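Side-chain contacts in halogenase (Chondromyces crocatus, PDB 3E1T), which probably uses its bound FAD to drive a chlorination step in the biosynthesis of the myxobacterial natural product chondrochloren: residues L62-E67 and S121-V126; G218-I223 and D257-I262; N331-G336 and Q341-E346. All coordinates share one frame; numbering follows the deposited sequence.

In the fold
Three contacts join different parts of the fold of one flavoprotein. Contact 1 ties the short helix 65-69 and the turn before it to the end of helix 110-123, partly by a salt bridge; contact 2 packs a helix onto a strand, and contact 3 closes the turn between consecutive helices. Contacts 1 and 3 border the FAD-binding, Rossmann-like part; their centres lie 24 Å apart and their nearest atoms about 10 Å. Contact 2 belongs to the large mixed sheet, its centre 45 Å from that of contact 3, across the middle of the chain. The side chains of Leu62 in contact 1 and Tyr222 in contact 2 are each about 11 Å from FAD; Trp221, pointing away from 257-262, touches it.

Contact 1. Residues L62-E67 and S121-V126; sequences LGLTDE and SERKGV
Leu62 meets Lys124 through its backbone: the carbonyl O lies 3.4 Å from Lys124 CE, so the aliphatic part of the lysine, bent at its second torsion (chi2 -66°), makes the approach. The same oxygen accepts a hydrogen bond from Asn120, while the leucine side chain packs on Ser24 and Phe25 of helix 17-27. At Gly63 the chain leaves helix 52-61 through a Schellman motif, its positive phi turning the backbone towards the short helix 65-69. Gly125 ends helix 110-123 with the same motif, just before strand 127-129 at the border of the five-stranded parallel sheet, which places that helix end in a Rossmann-like domain. Leu64 follows, sending CD2 to the edge of the Arg123 guanidinium, close to its plane and 3.9 Å from NH2. Glu67 completes the segment with a salt bridge, OE1 standing 3.0 Å from Arg123 NH2. As a hydrogen bond this is weak, bent to 127° at the hydrogen, and the carboxylate and guanidinium planes are 47° apart. A water reinforces the pair, donating to Glu67 OE2 and accepting from Arg123 NH2, each at 2.7 Å.

Contact 2. Residues G218-I223 and D257-I262; sequences GWFWYI and DRCPII
Ile262 and Phe220 have the most surface buried by the contact, and all three outer carbons of the isoleucine take part. CG2 sits over the centre of the Phe220 ring, 4.2 Å from the centroid and 10° off the normal, a CH-pi contact over the face. CG1 presses on the root of the same side chain, 3.6 Å from Phe220 CB. The second torsion of Ile262 (chi2 -55°) then turns CD1 along the strand to Tyr222, reaching its CB at 4.1 Å; the tyrosine hydroxyl bonds to the carbonyl O of Lys200. Cys259, in the N-cap position of helix 260-266, adds its CB 3.8 Å from Phe220 CD2, and its sulfur makes an oblique sulfur-aromatic contact with the ring. An alanine in place of Phe220 is likely to deprive Ile262 CG2 and Cys259 of the surface they rest on and open a gap between helix and strand. Leu252, Tyr255 and Ile256 of helix 248-257 also pack on Phe220. Helices 248-257 and 260-266 thus cover one side of strand 218-224, while Trp221 points away from helix 260-266 and touches FAD.

Contact 3. Residues N331-G336 and Q341-E346; sequences NTCLAG and QRCFEE
Thr332 OG1 is held by two backbone groups, the carbonyl O of Arg328 one helical turn earlier and the N of Trp502 near the end of the modelled chain. These bonds suit the threonine rotamer: OG1 lies beside the backbone N (chi1 -56°), which leaves CG2 anti to that nitrogen and directed at helix 340-368. There the methyl meets the sulfur of Cys343, with CG2 and SG 3.8 Å apart. One residue on in the same segment, Cys333 places its SG 4.0 Å from Cys343 CB. The two sulfurs, Cys333 SG and Cys343 SG, are 4.2 Å apart, too far for a disulfide, so the cysteines serve here as small apolar groups. Between these helices the chain turns by a classic device. Helix 315-333 ends in a Schellman motif whose C-prime residue is Gly336, with positive phi; Gly336 N bonds to Cys333 O at 3.0 Å, closing a type I turn, and Glu337 N returns to Thr332 O. A short connection then brings helix 340-368 back against the helix just ended, with the CA atoms of Thr332 and Cys343 7.6 Å apart. Phe344 widens the interface, its CE2 lying 4.4 Å from Cys333 SG, which approaches the ring obliquely, while the ring also packs on Ala329 and Ile330 of helix 315-333. Cys333 in addition touches Phe163 of strand 163-166, linking this helix pair to the parallel sheet of the Rossmann-like domain.

Contact 1. Residues L62-E67 and S121-V126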
ATOM      1  N   LEU A  62     -12.406   9.344 -11.151  1.00 49.16           N
ATOM      2  CA  LEU A  62     -13.579   9.155 -10.299  1.00 49.39           C
ATOM      3  C   LEU A  62     -14.419  10.433 -10.156  1.00 49.70           C
ATOM      4  O   LEU A  62     -15.541  10.387  -9.651  1.00 49.55           O
ATOM      5  CB  LEU A  62     -13.163   8.659  -8.908  1.00 49.14           C
ATOM      6  CG  LEU A  62     -12.509   7.272  -8.783  1.00 49.05           C
ATOM      7  CD1 LEU A  62     -11.789   7.156  -7.447  1.00 48.49           C
ATOM      8  CD2 LEU A  62     -13.530   6.147  -8.945  1.00 48.15           C
ATOM      9  N   GLY A  63     -13.862  11.563 -10.590  1.00 49.99           N
ATOM     10  CA  GLY A  63     -14.528  12.864 -10.489  1.00 50.41           C
ATOM     11  C   GLY A  63     -14.552  13.420  -9.080  1.00 50.47           C
ATOM     12  O   GLY A  63     -15.580  13.929  -8.623  1.00 50.47           O
ATOM     13  N   LEU A  64     -13.421  13.327  -8.382  1.00 50.42           N
ATOM     14  CA  LEU A  64     -13.340  13.818  -7.008  1.00 50.65           C
ATOM     15  C   LEU A  64     -12.373  14.987  -6.815  1.00 50.82           C
ATOM     16  O   LEU A  64     -12.185  15.451  -5.686  1.00 50.58           O
ATOM     17  CB  LEU A  64     -12.987  12.680  -6.038  1.00 50.74           C
ATOM     18  CG  LEU A  64     -14.088  11.689  -5.669  1.00 50.70           C
ATOM     19  CD1 LEU A  64     -13.541  10.631  -4.737  1.00 50.34           C
ATOM     20  CD2 LEU A  64     -15.287  12.388  -5.033  1.00 50.47           C
ATOM     21  N   THR A  65     -11.771  15.458  -7.906  1.00 51.21           N
ATOM     22  CA  THR A  65     -10.798  16.556  -7.849  1.00 51.96           C
ATOM     23  C   THR A  65     -11.266  17.695  -6.934  1.00 52.61           C
ATOM     24  O   THR A  65     -10.590  18.035  -5.958  1.00 52.80           O
ATOM     25  CB  THR A  65     -10.492  17.119  -9.254  1.00 51.83           C
ATOM     26  OG1 THR A  65     -10.154  16.049 -10.144  1.00 51.70           O
ATOM     27  CG2 THR A  65      -9.347  18.108  -9.201  1.00 52.09           C
ATOM     28  N   ASP A  66     -12.434  18.258  -7.239  1.00 53.33           N
ATOM     29  CA  ASP A  66     -12.930  19.432  -6.525  1.00 54.21           C
ATOM     30  C   ASP A  66     -13.172  19.127  -5.051  1.00 54.19           C
ATOM     31  O   ASP A  66     -12.781  19.909  -4.184  1.00 54.37           O
ATOM     32  CB  ASP A  66     -14.201  19.991  -7.185  1.00 54.74           C
ATOM     33  CG  ASP A  66     -14.050  20.202  -8.692  1.00 56.25           C
ATOM     34  OD1 ASP A  66     -15.074  20.513  -9.346  1.00 58.46           O
ATOM     35  OD2 ASP A  66     -12.928  20.055  -9.233  1.00 57.86           O
ATOM     36  N   GLU A  67     -13.791  17.980  -4.773  1.00 54.32           N
ATOM     37  CA  GLU A  67     -14.086  17.573  -3.396  1.00 54.70           C
ATOM     38  C   GLU A  67     -12.821  17.311  -2.562  1.00 54.69           C
ATOM     39  O   GLU A  67     -12.812  17.543  -1.351  1.00 54.80           O
ATOM     40  CB  GLU A  67     -15.013  16.359  -3.380  1.00 54.59           C
ATOM     41  CG  GLU A  67     -15.886  16.276  -2.129  1.00 54.99           C
ATOM     42  CD  GLU A  67     -16.775  15.035  -2.088  1.00 55.48           C
ATOM     43  OE1 GLU A  67     -17.075  14.459  -3.163  1.00 55.67           O
ATOM     44  OE2 GLU A  67     -17.184  14.642  -0.969  1.00 56.50           O
ATOM     45  N   SER A 121     -19.060   6.437  -4.443  1.00 43.04           N
ATOM     46  CA  SER A 121     -19.512   5.161  -5.010  1.00 43.45           C
ATOM     47  C   SER A 121     -21.031   5.154  -5.165  1.00 43.75           C
ATOM     48  O   SER A 121     -21.550   4.835  -6.236  1.00 43.26           O
ATOM     49  CB  SER A 121     -19.089   3.979  -4.123  1.00 43.15           C
ATOM     50  OG  SER A 121     -17.721   3.644  -4.296  1.00 43.71           O
ATOM     51  N   GLU A 122     -21.722   5.496  -4.078  1.00 44.38           N
ATOM     52  CA  GLU A 122     -23.179   5.563  -4.058  1.00 45.70           C
ATOM     53  C   GLU A 122     -23.686   6.438  -5.189  1.00 46.32           C
ATOM     54  O   GLU A 122     -24.439   5.972  -6.047  1.00 46.79           O
ATOM     55  CB  GLU A 122     -23.666   6.090  -2.714  1.00 45.63           C
ATOM     56  CG  GLU A 122     -23.400   5.128  -1.582  1.00 45.90           C
ATOM     57  CD  GLU A 122     -23.629   5.730  -0.223  1.00 47.54           C
ATOM     58  OE1 GLU A 122     -23.547   6.976  -0.085  1.00 48.62           O
ATOM     59  OE2 GLU A 122     -23.878   4.949   0.723  1.00 47.91           O
ATOM     60  N   ARG A 123     -23.220   7.684  -5.199  1.00 47.06           N
ATOM     61  CA  ARG A 123     -23.548   8.669  -6.225  1.00 48.06           C
ATOM     62  C   ARG A 123     -23.200   8.221  -7.644  1.00 48.24           C
ATOM     63  O   ARG A 123     -23.772   8.727  -8.611  1.00 48.61           O
ATOM     64  CB  ARG A 123     -22.843   9.999  -5.929  1.00 47.97           C
ATOM     65  CG  ARG A 123     -23.178  10.605  -4.565  1.00 49.35           C
ATOM     66  CD  ARG A 123     -22.731  12.059  -4.489  1.00 51.21           C
ATOM     67  NE  ARG A 123     -21.295  12.222  -4.735  1.00 52.24           N
ATOM     68  CZ  ARG A 123     -20.375  12.401  -3.787  1.00 51.93           C
ATOM     69  NH1 ARG A 123     -20.723  12.449  -2.506  1.00 51.78           N
ATOM     70  NH2 ARG A 123     -19.099  12.535  -4.125  1.00 52.29           N
ATOM     71  N   LYS A 124     -22.255   7.294  -7.779  1.00 48.41           N
ATOM     72  CA  LYS A 124     -21.914   6.760  -9.106  1.00 48.29           C
ATOM     73  C   LYS A 124     -22.848   5.627  -9.487  1.00 47.70           C
ATOM     74  O   LYS A 124     -22.815   5.131 -10.621  1.00 47.54           O
ATOM     75  CB  LYS A 124     -20.445   6.310  -9.177  1.00 48.47           C
ATOM     76  CG  LYS A 124     -19.445   7.456  -9.252  1.00 49.61           C
ATOM     77  CD  LYS A 124     -19.567   8.233 -10.553  1.00 51.79           C
ATOM     78  CE  LYS A 124     -18.608   9.413 -10.589  1.00 52.76           C
ATOM     79  NZ  LYS A 124     -18.887  10.300 -11.750  1.00 54.43           N
ATOM     80  N   GLY A 125     -23.670   5.217  -8.526  1.00 47.38           N
ATOM     81  CA  GLY A 125     -24.689   4.203  -8.760  1.00 47.45           C
ATOM     82  C   GLY A 125     -24.445   2.871  -8.079  1.00 47.36           C
ATOM     83  O   GLY A 125     -25.091   1.873  -8.420  1.00 47.53           O
ATOM     84  N   VAL A 126     -23.509   2.842  -7.129  1.00 46.95           N
ATOM     85  CA  VAL A 126     -23.159   1.593  -6.450  1.00 46.65           C
ATOM     86  C   VAL A 126     -24.098   1.360  -5.278  1.00 46.54           C
ATOM     87  O   VAL A 126     -24.371   2.273  -4.497  1.00 46.61           O
ATOM     88  CB  VAL A 126     -21.684   1.567  -5.941  1.00 46.48           C
ATOM     89  CG1 VAL A 126     -21.409   0.289  -5.165  1.00 45.98           C
ATOM     90  CG2 VAL A 126     -20.696   1.708  -7.101  1.00 46.37           C
TER
HETATM   91  O   HOH W   1     -18.076  12.235  -1.655  1.00 34.23           O

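Contact 2. Residues G218-I223 and D257-I262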
ATOM      1  N   GLY A 218      15.424   0.813  13.465  1.00 29.66           N
ATOM      2  CA  GLY A 218      14.442   0.879  12.379  1.00 28.96           C
ATOM      3  C   GLY A 218      14.267   2.275  11.860  1.00 28.67           C
ATOM      4  O   GLY A 218      15.243   3.008  11.712  1.00 28.32           O
ATOM      5  N   TRP A 219      13.026   2.656  11.579  1.00 27.87           N
ATOM      6  CA  TRP A 219      12.757   3.992  11.067  1.00 28.22           C
ATOM      7  C   TRP A 219      11.379   4.497  11.459  1.00 28.06           C
ATOM      8  O   TRP A 219      10.491   3.712  11.783  1.00 28.43           O
ATOM      9  CB  TRP A 219      12.968   4.075   9.539  1.00 28.16           C
ATOM     10  CG  TRP A 219      12.035   3.215   8.715  1.00 27.78           C
ATOM     11  CD1 TRP A 219      12.186   1.891   8.427  1.00 28.20           C
ATOM     12  CD2 TRP A 219      10.830   3.635   8.053  1.00 27.49           C
ATOM     13  NE1 TRP A 219      11.143   1.454   7.637  1.00 27.26           N
ATOM     14  CE2 TRP A 219      10.296   2.501   7.398  1.00 27.00           C
ATOM     15  CE3 TRP A 219      10.142   4.849   7.970  1.00 28.22           C
ATOM     16  CZ2 TRP A 219       9.101   2.545   6.670  1.00 28.21           C
ATOM     17  CZ3 TRP A 219       8.957   4.900   7.237  1.00 28.56           C
ATOM     18  CH2 TRP A 219       8.449   3.751   6.595  1.00 28.01           C
ATOM     19  N   PHE A 220      11.225   5.818  11.439  1.00 28.39           N
ATOM     20  CA  PHE A 220       9.975   6.482  11.789  1.00 28.65           C
ATOM     21  C   PHE A 220       9.340   7.115  10.563  1.00 29.13           C
ATOM     22  O   PHE A 220      10.044   7.605   9.674  1.00 29.58           O
ATOM     23  CB  PHE A 220      10.245   7.601  12.801  1.00 29.05           C
ATOM     24  CG  PHE A 220      10.118   7.191  14.227  1.00 28.55           C
ATOM     25  CD1 PHE A 220       8.872   7.183  14.850  1.00 29.61           C
ATOM     26  CD2 PHE A 220      11.245   6.855  14.966  1.00 29.41           C
ATOM     27  CE1 PHE A 220       8.744   6.812  16.188  1.00 29.92           C
ATOM     28  CE2 PHE A 220      11.143   6.483  16.301  1.00 30.39           C
ATOM     29  CZ  PHE A 220       9.891   6.467  16.925  1.00 30.39           C
ATOM     30  N   TRP A 221       8.013   7.107  10.508  1.00 29.22           N
ATOM     31  CA  TRP A 221       7.301   8.058   9.659  1.00 29.88           C
ATOM     32  C   TRP A 221       6.686   9.154  10.518  1.00 30.49           C
ATOM     33  O   TRP A 221       6.416   8.947  11.709  1.00 30.77           O
ATOM     34  CB  TRP A 221       6.247   7.387   8.767  1.00 29.49           C
ATOM     35  CG  TRP A 221       4.946   7.011   9.452  1.00 29.01           C
ATOM     36  CD1 TRP A 221       3.923   7.851   9.795  1.00 29.49           C
ATOM     37  CD2 TRP A 221       4.517   5.687   9.822  1.00 28.59           C
ATOM     38  NE1 TRP A 221       2.895   7.141  10.387  1.00 28.88           N
ATOM     39  CE2 TRP A 221       3.230   5.811  10.402  1.00 27.97           C
ATOM     40  CE3 TRP A 221       5.103   4.413   9.739  1.00 28.68           C
ATOM     41  CZ2 TRP A 221       2.515   4.711  10.886  1.00 29.28           C
ATOM     42  CZ3 TRP A 221       4.387   3.313  10.208  1.00 29.10           C
ATOM     43  CH2 TRP A 221       3.103   3.473  10.787  1.00 29.47           C
ATOM     44  N   TYR A 222       6.465  10.313   9.902  1.00 31.39           N
ATOM     45  CA  TYR A 222       5.978  11.522  10.582  1.00 32.24           C
ATOM     46  C   TYR A 222       5.142  12.261   9.550  1.00 32.08           C
ATOM     47  O   TYR A 222       5.679  12.935   8.679  1.00 32.50           O
ATOM     48  CB  TYR A 222       7.153  12.396  11.036  1.00 32.84           C
ATOM     49  CG  TYR A 222       6.786  13.600  11.908  1.00 33.82           C
ATOM     50  CD1 TYR A 222       6.775  13.493  13.296  1.00 34.87           C
ATOM     51  CD2 TYR A 222       6.488  14.846  11.345  1.00 34.59           C
ATOM     52  CE1 TYR A 222       6.460  14.586  14.109  1.00 36.03           C
ATOM     53  CE2 TYR A 222       6.172  15.971  12.165  1.00 34.25           C
ATOM     54  CZ  TYR A 222       6.158  15.821  13.539  1.00 34.78           C
ATOM     55  OH  TYR A 222       5.859  16.887  14.377  1.00 36.17           O
ATOM     56  N   ILE A 223       3.830  12.078   9.622  1.00 32.55           N
ATOM     57  CA  ILE A 223       2.914  12.569   8.598  1.00 33.02           C
ATOM     58  C   ILE A 223       2.004  13.614   9.216  1.00 33.83           C
ATOM     59  O   ILE A 223       1.266  13.302  10.157  1.00 34.27           O
ATOM     60  CB  ILE A 223       2.044  11.437   8.019  1.00 33.19           C
ATOM     61  CG1 ILE A 223       2.919  10.327   7.416  1.00 32.59           C
ATOM     62  CG2 ILE A 223       1.046  11.991   6.997  1.00 32.97           C
ATOM     63  CD1 ILE A 223       2.164   9.022   7.092  1.00 33.42           C
ATOM     64  N   ASP A 257      12.444   8.870  21.719  1.00 42.44           N
ATOM     65  CA  ASP A 257      13.633   9.427  22.375  1.00 43.18           C
ATOM     66  C   ASP A 257      14.937   9.062  21.666  1.00 43.01           C
ATOM     67  O   ASP A 257      15.910   9.812  21.725  1.00 43.38           O
ATOM     68  CB  ASP A 257      13.702   8.979  23.837  1.00 43.52           C
ATOM     69  CG  ASP A 257      12.680   9.681  24.722  1.00 46.03           C
ATOM     70  OD1 ASP A 257      11.909  10.544  24.224  1.00 49.33           O
ATOM     71  OD2 ASP A 257      12.653   9.368  25.933  1.00 48.36           O
ATOM     72  N   ARG A 258      14.951   7.920  20.985  1.00 42.71           N
ATOM     73  CA  ARG A 258      16.175   7.401  20.363  1.00 42.18           C
ATOM     74  C   ARG A 258      16.355   7.842  18.911  1.00 41.58           C
ATOM     75  O   ARG A 258      17.311   7.448  18.241  1.00 41.56           O
ATOM     76  CB  ARG A 258      16.215   5.877  20.463  1.00 42.45           C
ATOM     77  CG  ARG A 258      16.374   5.348  21.881  1.00 43.11           C
ATOM     78  CD  ARG A 258      16.333   3.836  21.864  1.00 43.58           C
ATOM     79  NE  ARG A 258      17.393   3.298  21.018  1.00 44.47           N
ATOM     80  CZ  ARG A 258      17.400   2.078  20.486  1.00 44.96           C
ATOM     81  NH1 ARG A 258      16.387   1.232  20.698  1.00 44.64           N
ATOM     82  NH2 ARG A 258      18.430   1.703  19.739  1.00 43.33           N
ATOM     83  N   CYS A 259      15.439   8.668  18.427  1.00 41.30           N
ATOM     84  CA  CYS A 259      15.539   9.206  17.073  1.00 41.29           C
ATOM     85  C   CYS A 259      15.536  10.740  17.121  1.00 41.43           C
ATOM     86  O   CYS A 259      14.471  11.353  17.174  1.00 41.69           O
ATOM     87  CB  CYS A 259      14.393   8.685  16.199  1.00 40.97           C
ATOM     88  SG  CYS A 259      14.460   9.262  14.486  1.00 40.49           S
ATOM     89  N   PRO A 260      16.733  11.359  17.129  1.00 41.75           N
ATOM     90  CA  PRO A 260      16.889  12.818  17.262  1.00 41.59           C
ATOM     91  C   PRO A 260      15.823  13.701  16.590  1.00 41.72           C
ATOM     92  O   PRO A 260      15.145  14.466  17.293  1.00 41.97           O
ATOM     93  CB  PRO A 260      18.274  13.060  16.671  1.00 41.63           C
ATOM     94  CG  PRO A 260      19.035  11.861  17.108  1.00 42.08           C
ATOM     95  CD  PRO A 260      18.049  10.692  17.057  1.00 41.72           C
ATOM     96  N   ILE A 261      15.663  13.605  15.268  1.00 41.21           N
ATOM     97  CA  ILE A 261      14.685  14.454  14.575  1.00 41.16           C
ATOM     98  C   ILE A 261      13.253  14.267  15.092  1.00 40.90           C
ATOM     99  O   ILE A 261      12.516  15.244  15.246  1.00 40.75           O
ATOM    100  CB  ILE A 261      14.747  14.345  13.021  1.00 41.22           C
ATOM    101  CG1 ILE A 261      13.754  15.325  12.376  1.00 41.67           C
ATOM    102  CG2 ILE A 261      14.498  12.910  12.544  1.00 41.06           C
ATOM    103  CD1 ILE A 261      14.126  15.759  10.961  1.00 43.16           C
ATOM    104  N   ILE A 262      12.877  13.022  15.382  1.00 40.42           N
ATOM    105  CA  ILE A 262      11.538  12.732  15.890  1.00 40.28           C
ATOM    106  C   ILE A 262      11.398  13.227  17.328  1.00 40.71           C
ATOM    107  O   ILE A 262      10.355  13.778  17.697  1.00 40.51           O
ATOM    108  CB  ILE A 262      11.184  11.214  15.794  1.00 40.10           C
ATOM    109  CG1 ILE A 262      11.301  10.700  14.346  1.00 39.48           C
ATOM    110  CG2 ILE A 262       9.804  10.924  16.405  1.00 39.43           C
ATOM    111  CD1 ILE A 262      10.483  11.463  13.287  1.00 38.04           C
TER

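Contact 3. Residues N331-G336 and Q341-E346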
ATOM      1  N   ASN A 331     -15.425  -4.478 -16.935  1.00 39.92           N
ATOM      2  CA  ASN A 331     -16.145  -3.645 -17.914  1.00 41.16           C
ATOM      3  C   ASN A 331     -15.989  -4.146 -19.347  1.00 42.06           C
ATOM      4  O   ASN A 331     -16.889  -3.962 -20.170  1.00 42.40           O
ATOM      5  CB  ASN A 331     -15.715  -2.174 -17.828  1.00 40.41           C
ATOM      6  CG  ASN A 331     -16.239  -1.477 -16.589  1.00 41.02           C
ATOM      7  OD1 ASN A 331     -17.222  -1.917 -15.972  1.00 40.26           O
ATOM      8  ND2 ASN A 331     -15.593  -0.367 -16.218  1.00 39.45           N
ATOM      9  N   THR A 332     -14.861  -4.790 -19.637  1.00 43.00           N
ATOM     10  CA  THR A 332     -14.587  -5.325 -20.972  1.00 44.15           C
ATOM     11  C   THR A 332     -15.260  -6.684 -21.211  1.00 45.25           C
ATOM     12  O   THR A 332     -15.674  -6.992 -22.327  1.00 45.43           O
ATOM     13  CB  THR A 332     -13.070  -5.424 -21.239  1.00 44.07           C
ATOM     14  OG1 THR A 332     -12.466  -4.139 -21.041  1.00 44.43           O
ATOM     15  CG2 THR A 332     -12.791  -5.874 -22.660  1.00 43.88           C
ATOM     16  N   CYS A 333     -15.368  -7.488 -20.159  1.00 46.53           N
ATOM     17  CA  CYS A 333     -16.017  -8.797 -20.237  1.00 47.46           C
ATOM     18  C   CYS A 333     -17.545  -8.689 -20.196  1.00 48.03           C
ATOM     19  O   CYS A 333     -18.243  -9.448 -20.867  1.00 48.10           O
ATOM     20  CB  CYS A 333     -15.511  -9.710 -19.119  1.00 47.16           C
ATOM     21  SG  CYS A 333     -13.789 -10.222 -19.346  1.00 48.17           S
ATOM     22  N   LEU A 334     -18.056  -7.744 -19.412  1.00 49.05           N
ATOM     23  CA  LEU A 334     -19.493  -7.497 -19.342  1.00 49.87           C
ATOM     24  C   LEU A 334     -20.030  -6.854 -20.623  1.00 50.87           C
ATOM     25  O   LEU A 334     -21.246  -6.716 -20.793  1.00 51.18           O
ATOM     26  CB  LEU A 334     -19.839  -6.633 -18.134  1.00 49.58           C
ATOM     27  CG  LEU A 334     -19.710  -7.261 -16.749  1.00 49.26           C
ATOM     28  CD1 LEU A 334     -20.028  -6.218 -15.703  1.00 48.63           C
ATOM     29  CD2 LEU A 334     -20.608  -8.482 -16.588  1.00 48.37           C
ATOM     30  N   ALA A 335     -19.116  -6.465 -21.510  1.00 51.58           N
ATOM     31  CA  ALA A 335     -19.454  -5.927 -22.819  1.00 52.51           C
ATOM     32  C   ALA A 335     -19.214  -6.968 -23.921  1.00 53.16           C
ATOM     33  O   ALA A 335     -19.262  -6.649 -25.112  1.00 53.39           O
ATOM     34  CB  ALA A 335     -18.658  -4.658 -23.086  1.00 52.40           C
ATOM     35  N   GLY A 336     -18.951  -8.209 -23.512  1.00 53.80           N
ATOM     36  CA  GLY A 336     -18.812  -9.336 -24.437  1.00 54.44           C
ATOM     37  C   GLY A 336     -17.600  -9.303 -25.351  1.00 55.03           C
ATOM     38  O   GLY A 336     -17.505 -10.097 -26.290  1.00 55.04           O
ATOM     39  N   GLN A 341     -10.063 -14.794 -19.565  1.00 48.47           N
ATOM     40  CA  GLN A 341      -8.653 -15.127 -19.414  1.00 48.40           C
ATOM     41  C   GLN A 341      -7.725 -14.005 -19.877  1.00 47.84           C
ATOM     42  O   GLN A 341      -6.809 -13.639 -19.146  1.00 47.61           O
ATOM     43  CB  GLN A 341      -8.296 -16.442 -20.100  1.00 48.67           C
ATOM     44  CG  GLN A 341      -6.935 -16.963 -19.683  1.00 50.74           C
ATOM     45  CD  GLN A 341      -6.819 -18.459 -19.810  1.00 53.45           C
ATOM     46  OE1 GLN A 341      -6.546 -18.979 -20.891  1.00 55.14           O
ATOM     47  NE2 GLN A 341      -7.015 -19.166 -18.698  1.00 54.35           N
ATOM     48  N   ARG A 342      -7.960 -13.458 -21.073  1.00 46.87           N
ATOM     49  CA  ARG A 342      -7.118 -12.378 -21.597  1.00 46.56           C
ATOM     50  C   ARG A 342      -7.139 -11.151 -20.689  1.00 45.66           C
ATOM     51  O   ARG A 342      -6.091 -10.564 -20.416  1.00 45.65           O
ATOM     52  CB  ARG A 342      -7.489 -11.989 -23.038  1.00 46.64           C
ATOM     53  CG  ARG A 342      -6.661 -10.822 -23.575  1.00 46.73           C
ATOM     54  CD  ARG A 342      -6.697 -10.677 -25.096  1.00 47.96           C
ATOM     55  NE  ARG A 342      -5.503  -9.976 -25.580  1.00 50.48           N
ATOM     56  CZ  ARG A 342      -5.324  -9.510 -26.817  1.00 52.39           C
ATOM     57  NH1 ARG A 342      -6.265  -9.656 -27.750  1.00 52.56           N
ATOM     58  NH2 ARG A 342      -4.190  -8.886 -27.122  1.00 52.29           N
ATOM     59  N   CYS A 343      -8.323 -10.788 -20.206  1.00 44.56           N
ATOM     60  CA  CYS A 343      -8.482  -9.585 -19.396  1.00 43.62           C
ATOM     61  C   CYS A 343      -7.939  -9.706 -17.959  1.00 42.45           C
ATOM     62  O   CYS A 343      -7.335  -8.761 -17.440  1.00 41.62           O
ATOM     63  CB  CYS A 343      -9.939  -9.123 -19.407  1.00 43.98           C
ATOM     64  SG  CYS A 343     -10.382  -8.324 -20.970  1.00 46.12           S
ATOM     65  N   PHE A 344      -8.148 -10.859 -17.327  1.00 41.07           N
ATOM     66  CA  PHE A 344      -7.671 -11.049 -15.961  1.00 39.84           C
ATOM     67  C   PHE A 344      -6.187 -11.442 -15.913  1.00 39.57           C
ATOM     68  O   PHE A 344      -5.500 -11.163 -14.929  1.00 39.28           O
ATOM     69  CB  PHE A 344      -8.567 -12.014 -15.192  1.00 39.75           C
ATOM     70  CG  PHE A 344      -9.883 -11.405 -14.768  1.00 39.30           C
ATOM     71  CD1 PHE A 344     -10.022 -10.832 -13.510  1.00 38.40           C
ATOM     72  CD2 PHE A 344     -10.975 -11.391 -15.638  1.00 38.67           C
ATOM     73  CE1 PHE A 344     -11.236 -10.264 -13.104  1.00 40.12           C
ATOM     74  CE2 PHE A 344     -12.193 -10.826 -15.256  1.00 39.15           C
ATOM     75  CZ  PHE A 344     -12.331 -10.264 -13.976  1.00 39.49           C
ATOM     76  N   GLU A 345      -5.690 -12.053 -16.985  1.00 38.87           N
ATOM     77  CA  GLU A 345      -4.256 -12.277 -17.134  1.00 39.11           C
ATOM     78  C   GLU A 345      -3.517 -10.949 -17.287  1.00 37.99           C
ATOM     79  O   GLU A 345      -2.424 -10.782 -16.751  1.00 37.65           O
ATOM     80  CB  GLU A 345      -3.955 -13.184 -18.324  1.00 39.27           C
ATOM     81  CG  GLU A 345      -4.109 -14.661 -18.027  1.00 40.48           C
ATOM     82  CD  GLU A 345      -3.800 -15.532 -19.235  1.00 41.92           C
ATOM     83  OE1 GLU A 345      -4.021 -15.065 -20.389  1.00 45.28           O
ATOM     84  OE2 GLU A 345      -3.339 -16.685 -19.029  1.00 45.35           O
ATOM     85  N   GLU A 346      -4.129 -10.007 -18.001  1.00 36.75           N
ATOM     86  CA  GLU A 346      -3.574  -8.664 -18.160  1.00 35.75           C
ATOM     87  C   GLU A 346      -3.552  -7.895 -16.844  1.00 34.31           C
ATOM     88  O   GLU A 346      -2.579  -7.209 -16.528  1.00 33.89           O
ATOM     89  CB  GLU A 346      -4.356  -7.877 -19.215  1.00 36.47           C
ATOM     90  CG  GLU A 346      -3.693  -6.555 -19.640  1.00 38.89           C
ATOM     91  CD  GLU A 346      -2.377  -6.749 -20.402  1.00 42.74           C
ATOM     92  OE1 GLU A 346      -1.892  -7.901 -20.540  1.00 45.27           O
ATOM     93  OE2 GLU A 346      -1.814  -5.736 -20.857  1.00 44.06           O
TER